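Local atomic coordinates of cystathionine beta-lyase family protein, YNBB B.subtilis ortholog (PDB entry 3HVY), a protein that carries covalently bound pyridoxal phosphate and probably acts as a carbon-sulfur lyase of the cystathionine beta-lyase or methionine gamma-lyase kind, perhaps in aluminium resistance. Residues I333-I346 with A395-G407. Residues are numbered along the deposited sequence; the frame is centred on the assembly and turned at random.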
loop_
_atom_site.group_PDB
_atom_site.type_symbol
_atom_site.label_atom_id
_atom_site.label_comp_id
_atom_site.label_asym_id
_atom_site.label_seq_id
_atom_site.Cartn_x
_atom_site.Cartn_y
_atom_site.Cartn_z
ATOM N N ILE D 333 15.180 -20.687 -16.676
ATOM C CA ILE D 333 16.284 -20.036 -15.945
ATOM C C ILE D 333 17.043 -20.956 -14.976
ATOM O O ILE D 333 17.914 -20.507 -14.236
ATOM C CB ILE D 333 15.828 -18.767 -15.162
ATOM C CG1 ILE D 333 14.764 -19.086 -14.122
ATOM C CG2 ILE D 333 15.315 -17.643 -16.114
ATOM C CD1 ILE D 333 14.556 -17.983 -13.069
ATOM N N ILE D 334 16.753 -22.236 -15.013
ATOM C CA ILE D 334 17.322 -23.157 -14.042
ATOM C C ILE D 334 18.661 -23.748 -14.501
ATOM O O ILE D 334 18.824 -24.045 -15.683
ATOM C CB ILE D 334 16.400 -24.351 -13.796
ATOM C CG1 ILE D 334 14.975 -23.894 -13.441
ATOM C CG2 ILE D 334 16.989 -25.283 -12.704
ATOM C CD1 ILE D 334 14.937 -22.931 -12.316
ATOM N N GLN D 335 19.595 -23.930 -13.539
ATOM C CA GLN D 335 20.870 -24.552 -13.789
ATOM C C GLN D 335 21.074 -25.593 -12.722
ATOM O O GLN D 335 20.979 -25.273 -11.542
ATOM C CB GLN D 335 22.032 -23.573 -13.656
ATOM C CG GLN D 335 23.390 -24.167 -14.046
ATOM C CD GLN D 335 23.386 -24.742 -15.459
ATOM O OE1 GLN D 335 23.006 -24.054 -16.390
ATOM N NE2 GLN D 335 23.837 -25.998 -15.620
ATOM N N ALA D 336 21.413 -26.805 -13.144
ATOM C CA ALA D 336 21.721 -27.936 -12.242
ATOM C C ALA D 336 23.229 -28.220 -12.248
ATOM O O ALA D 336 23.895 -28.054 -13.274
ATOM C CB ALA D 336 20.894 -29.211 -12.640
ATOM N N ILE D 337 23.756 -28.630 -11.097
ATOM C CA ILE D 337 25.164 -28.905 -10.925
ATOM C C ILE D 337 25.255 -30.238 -10.129
ATOM O O ILE D 337 24.667 -30.336 -9.057
ATOM C CB ILE D 337 25.853 -27.811 -10.083
ATOM C CG1 ILE D 337 25.549 -26.379 -10.611
ATOM C CG2 ILE D 337 27.388 -28.102 -9.956
ATOM C CD1 ILE D 337 25.972 -25.273 -9.636
ATOM N N LYS D 338 25.927 -31.249 -10.670
ATOM C CA LYS D 338 26.098 -32.536 -9.963
ATOM C C LYS D 338 27.355 -32.459 -9.088
ATOM O O LYS D 338 28.462 -32.620 -9.554
ATOM C CB LYS D 338 26.174 -33.674 -10.959
ATOM C CG LYS D 338 26.157 -35.069 -10.360
ATOM C CD LYS D 338 26.178 -36.171 -11.414
ATOM C CE LYS D 338 24.900 -36.166 -12.283
ATOM N NZ LYS D 338 24.754 -37.362 -13.177
ATOM N N PHE D 339 27.170 -32.194 -7.805
ATOM C CA PHE D 339 28.316 -32.042 -6.905
ATOM C C PHE D 339 28.981 -33.389 -6.577
ATOM O O PHE D 339 30.180 -33.429 -6.343
ATOM C CB PHE D 339 27.903 -31.274 -5.644
ATOM C CG PHE D 339 27.578 -29.834 -5.898
ATOM C CD1 PHE D 339 28.588 -28.892 -5.977
ATOM C CD2 PHE D 339 26.284 -29.437 -6.122
ATOM C CE1 PHE D 339 28.307 -27.591 -6.225
ATOM C CE2 PHE D 339 25.979 -28.129 -6.357
ATOM C CZ PHE D 339 26.994 -27.201 -6.411
ATOM N N ASN D 340 28.200 -34.471 -6.593
ATOM C CA ASN D 340 28.669 -35.839 -6.297
ATOM C C ASN D 340 29.243 -35.947 -4.891
ATOM O O ASN D 340 30.103 -36.796 -4.632
ATOM C CB ASN D 340 29.724 -36.328 -7.300
ATOM C CG ASN D 340 29.128 -36.935 -8.538
ATOM O OD1 ASN D 340 28.166 -37.713 -8.469
ATOM N ND2 ASN D 340 29.703 -36.588 -9.706
ATOM N N ASP D 341 28.784 -35.075 -3.998
ATOM C CA ASP D 341 29.309 -35.006 -2.662
ATOM C C ASP D 341 28.373 -34.121 -1.825
ATOM O O ASP D 341 28.051 -32.989 -2.212
ATOM C CB ASP D 341 30.758 -34.466 -2.692
ATOM C CG ASP D 341 31.391 -34.402 -1.315
ATOM O OD1 ASP D 341 31.738 -35.469 -0.755
ATOM O OD2 ASP D 341 31.537 -33.286 -0.791
ATOM N N GLU D 342 27.970 -34.631 -0.663
ATOM C CA GLU D 342 27.025 -33.943 0.173
ATOM C C GLU D 342 27.577 -32.636 0.727
ATOM O O GLU D 342 26.910 -31.619 0.686
ATOM C CB GLU D 342 26.559 -34.851 1.296
ATOM C CG GLU D 342 25.462 -34.226 2.150
ATOM C CD GLU D 342 24.843 -35.212 3.139
ATOM O OE1 GLU D 342 25.298 -36.376 3.161
ATOM O OE2 GLU D 342 23.896 -34.824 3.874
ATOM N N LYS D 343 28.808 -32.644 1.192
ATOM C CA LYS D 343 29.375 -31.443 1.763
ATOM C C LYS D 343 29.459 -30.341 0.726
ATOM O O LYS D 343 29.089 -29.198 1.003
ATOM C CB LYS D 343 30.758 -31.687 2.286
ATOM C CG LYS D 343 31.378 -30.468 2.937
ATOM C CD LYS D 343 32.624 -30.822 3.746
ATOM C CE LYS D 343 32.980 -29.747 4.769
ATOM N NZ LYS D 343 33.367 -28.434 4.160
ATOM N N LYS D 344 29.979 -30.685 -0.450
ATOM C CA LYS D 344 30.124 -29.704 -1.557
ATOM C C LYS D 344 28.791 -29.043 -1.915
ATOM O O LYS D 344 28.701 -27.823 -2.099
ATOM C CB LYS D 344 30.773 -30.364 -2.778
ATOM C CG LYS D 344 32.234 -30.711 -2.586
ATOM C CD LYS D 344 32.740 -31.474 -3.792
ATOM C CE LYS D 344 34.204 -31.783 -3.704
ATOM N NZ LYS D 344 34.581 -32.592 -4.889
ATOM N N LEU D 345 27.744 -29.854 -1.994
ATOM C CA LEU D 345 26.420 -29.344 -2.269
ATOM C C LEU D 345 25.975 -28.321 -1.232
ATOM O O LEU D 345 25.457 -27.248 -1.569
ATOM C CB LEU D 345 25.423 -30.497 -2.291
ATOM C CG LEU D 345 23.925 -30.198 -2.424
ATOM C CD1 LEU D 345 23.580 -29.336 -3.622
ATOM C CD2 LEU D 345 23.138 -31.514 -2.468
ATOM N N ILE D 346 26.142 -28.684 0.031
ATOM C CA ILE D 346 25.636 -27.867 1.120
ATOM C C ILE D 346 26.436 -26.601 1.207
ATOM O O ILE D 346 25.870 -25.509 1.288
ATOM C CB ILE D 346 25.641 -28.634 2.448
ATOM C CG1 ILE D 346 24.497 -29.681 2.413
ATOM C CG2 ILE D 346 25.528 -27.668 3.619
ATOM C CD1 ILE D 346 24.688 -30.832 3.399
ATOM N N ALA D 395 18.013 -27.846 -3.127
ATOM C CA ALA D 395 18.404 -29.192 -3.438
ATOM C C ALA D 395 17.849 -30.169 -2.435
ATOM O O ALA D 395 17.936 -29.929 -1.241
ATOM C CB ALA D 395 19.946 -29.301 -3.430
ATOM N N PRO D 396 17.293 -31.275 -2.913
ATOM C CA PRO D 396 17.099 -32.398 -1.982
ATOM C C PRO D 396 18.422 -33.037 -1.648
ATOM O O PRO D 396 19.297 -33.160 -2.506
ATOM C CB PRO D 396 16.270 -33.377 -2.790
ATOM C CG PRO D 396 16.564 -33.068 -4.194
ATOM C CD PRO D 396 16.791 -31.585 -4.257
ATOM N N ILE D 397 18.584 -33.489 -0.406
ATOM C CA ILE D 397 19.847 -34.091 -0.013
ATOM C C ILE D 397 19.766 -35.587 -0.297
ATOM O O ILE D 397 19.244 -36.362 0.511
ATOM C CB ILE D 397 20.183 -33.816 1.462
ATOM C CG1 ILE D 397 20.215 -32.307 1.727
ATOM C CG2 ILE D 397 21.545 -34.373 1.816
ATOM C CD1 ILE D 397 21.409 -31.637 1.047
ATOM N N ARG D 398 20.241 -35.963 -1.482
ATOM C CA ARG D 398 20.331 -37.371 -1.886
ATOM C C ARG D 398 21.336 -37.460 -3.013
ATOM O O ARG D 398 21.536 -36.470 -3.774
ATOM C CB ARG D 398 18.991 -37.903 -2.374
ATOM C CG ARG D 398 18.207 -36.956 -3.282
ATOM C CD ARG D 398 17.137 -37.721 -4.033
ATOM N NE ARG D 398 15.874 -36.990 -4.184
ATOM C CZ ARG D 398 15.448 -36.354 -5.284
ATOM N NH1 ARG D 398 16.173 -36.288 -6.410
ATOM N NH2 ARG D 398 14.263 -35.761 -5.257
ATOM N N GLU D 399 21.960 -38.625 -3.112
ATOM C CA GLU D 399 22.920 -38.958 -4.193
ATOM C C GLU D 399 22.221 -38.707 -5.494
ATOM O O GLU D 399 21.022 -38.872 -5.566
ATOM C CB GLU D 399 23.368 -40.435 -4.138
ATOM C CG GLU D 399 24.496 -40.728 -3.143
ATOM N N PRO D 400 22.941 -38.208 -6.508
ATOM C CA PRO D 400 24.337 -37.835 -6.514
ATOM C C PRO D 400 24.546 -36.336 -6.171
ATOM O O PRO D 400 25.473 -35.727 -6.693
ATOM C CB PRO D 400 24.745 -38.144 -7.954
ATOM C CG PRO D 400 23.484 -37.835 -8.743
ATOM C CD PRO D 400 22.314 -37.973 -7.823
ATOM N N TYR D 401 23.672 -35.768 -5.327
ATOM C CA TYR D 401 23.859 -34.406 -4.762
ATOM C C TYR D 401 23.939 -33.326 -5.829
ATOM O O TYR D 401 24.915 -32.576 -5.934
ATOM C CB TYR D 401 25.069 -34.358 -3.820
ATOM C CG TYR D 401 24.993 -35.466 -2.779
ATOM C CD1 TYR D 401 24.075 -35.395 -1.744
ATOM C CD2 TYR D 401 25.763 -36.618 -2.904
ATOM C CE1 TYR D 401 23.952 -36.441 -0.816
ATOM C CE2 TYR D 401 25.641 -37.661 -2.013
ATOM C CZ TYR D 401 24.743 -37.568 -0.960
ATOM O OH TYR D 401 24.660 -38.604 -0.044
ATOM N N ILE D 402 22.849 -33.267 -6.585
ATOM C CA ILE D 402 22.656 -32.276 -7.587
ATOM C C ILE D 402 22.068 -31.076 -6.916
ATOM O O ILE D 402 21.123 -31.174 -6.128
ATOM C CB ILE D 402 21.657 -32.755 -8.638
ATOM C CG1 ILE D 402 22.205 -33.976 -9.400
ATOM C CG2 ILE D 402 21.308 -31.586 -9.595
ATOM C CD1 ILE D 402 21.160 -34.854 -10.036
ATOM N N GLY D 403 22.588 -29.902 -7.264
ATOM C CA GLY D 403 22.015 -28.675 -6.775
ATOM C C GLY D 403 21.420 -27.845 -7.887
ATOM O O GLY D 403 21.887 -27.889 -9.051
ATOM N N TYR D 404 20.431 -27.028 -7.525
ATOM C CA TYR D 404 19.716 -26.258 -8.520
ATOM C C TYR D 404 19.792 -24.795 -8.187
ATOM O O TYR D 404 19.370 -24.396 -7.112
ATOM C CB TYR D 404 18.272 -26.733 -8.608
ATOM C CG TYR D 404 18.170 -28.218 -8.865
ATOM C CD1 TYR D 404 18.053 -28.726 -10.143
ATOM C CD2 TYR D 404 18.216 -29.105 -7.826
ATOM C CE1 TYR D 404 17.979 -30.102 -10.353
ATOM C CE2 TYR D 404 18.159 -30.441 -8.033
ATOM C CZ TYR D 404 18.041 -30.941 -9.305
ATOM O OH TYR D 404 17.975 -32.326 -9.512
ATOM N N LEU D 405 20.351 -24.018 -9.116
ATOM C CA LEU D 405 20.523 -22.580 -8.986
ATOM C C LEU D 405 19.605 -21.901 -9.972
ATOM O O LEU D 405 19.435 -22.356 -11.089
ATOM C CB LEU D 405 21.973 -22.184 -9.323
ATOM C CG LEU D 405 22.299 -20.683 -9.279
ATOM C CD1 LEU D 405 22.750 -20.335 -7.904
ATOM C CD2 LEU D 405 23.360 -20.259 -10.260
ATOM N N GLN D 406 18.958 -20.842 -9.541
ATOM C CA GLN D 406 18.178 -20.032 -10.458
ATOM C C GLN D 406 18.063 -18.608 -10.002
ATOM O O GLN D 406 18.146 -18.320 -8.824
ATOM C CB GLN D 406 16.781 -20.564 -10.712
ATOM C CG GLN D 406 15.880 -20.569 -9.550
ATOM C CD GLN D 406 16.152 -21.715 -8.673
ATOM O OE1 GLN D 406 16.196 -22.852 -9.133
ATOM N NE2 GLN D 406 16.373 -21.445 -7.403
ATOM N N GLY D 407 17.917 -17.715 -10.966
ATOM C CA GLY D 407 17.643 -16.331 -10.679
ATOM C C GLY D 407 18.856 -15.456 -10.649
ATOM O O GLY D 407 19.962 -15.922 -10.774
HETATM O O HOH W 1 19.304 -18.382 -13.450
HETATM O O HOH W 2 22.813 -38.109 1.687
#
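Ala-395 meets Leu-345 of the helix through a methyl-to-methyl contact, CB to CD1 at 3.6 Å. Ile-397 follows with its two branches parted: CD1 packs against Leu-345 CD2 and Ile-346 CG1, while CG2 lies against the carboxylate end of Glu-342. Pro-400, preceded by a cis peptide bond, sets its ring beside the aliphatic chain of Lys-338, and its carbonyl O accepts a weak bond from Asn-340 N. Tyr-401 covers the start of the helix. Its ring takes Glu-342 CB over one face, a CH-pi contact 4.0 Å from the centroid, and the extended Glu-342 chain runs on with its carboxylate plane turned 11° from the plane of the Tyr-401 ring. A water in the ring plane is 2.6 Å from Tyr-401 OH and weakly bonded to Glu-342 OE1. With CG anti to the backbone N (chi1 174°) and chi2 at 54°, Leu-345 directs CD2 to Tyr-401 CB and CD1 to Gly-403 CA. Tyr-401 O accepts from Phe-339 N, which sits above the carbonyl plane, and also lies at the Phe-339 ring edge.

From Ile-402 the strands run antiparallel. Ile-402 CG2 rests on Ala-336 CB. Gly-403 pairs with Ile-337 through two backbone bonds, and its bare CA lets Leu-345 CD1 and the Phe-339 ring come close. Tyr-404 shares the face of Ile-402 and Ala-336, its CE1 3.8 Å from Ala-336 CB. Leu-405 pairs with Gln-335 through two more backbone bonds. Gln-406 CB meets Ile-334 CD1, and a water joins Gly-407 N to Ile-333 O.

Strands 334-338 and 402-406 are adjacent in a five-stranded antiparallel sheet, flanked by 321-323 and 392-396. Helices 287-317 and 342-354 pack on the Ile-337 and Leu-405 face, while Tyr-188, Gly-189 and Trp-190 meet Tyr-404 and Lys-338 on the other.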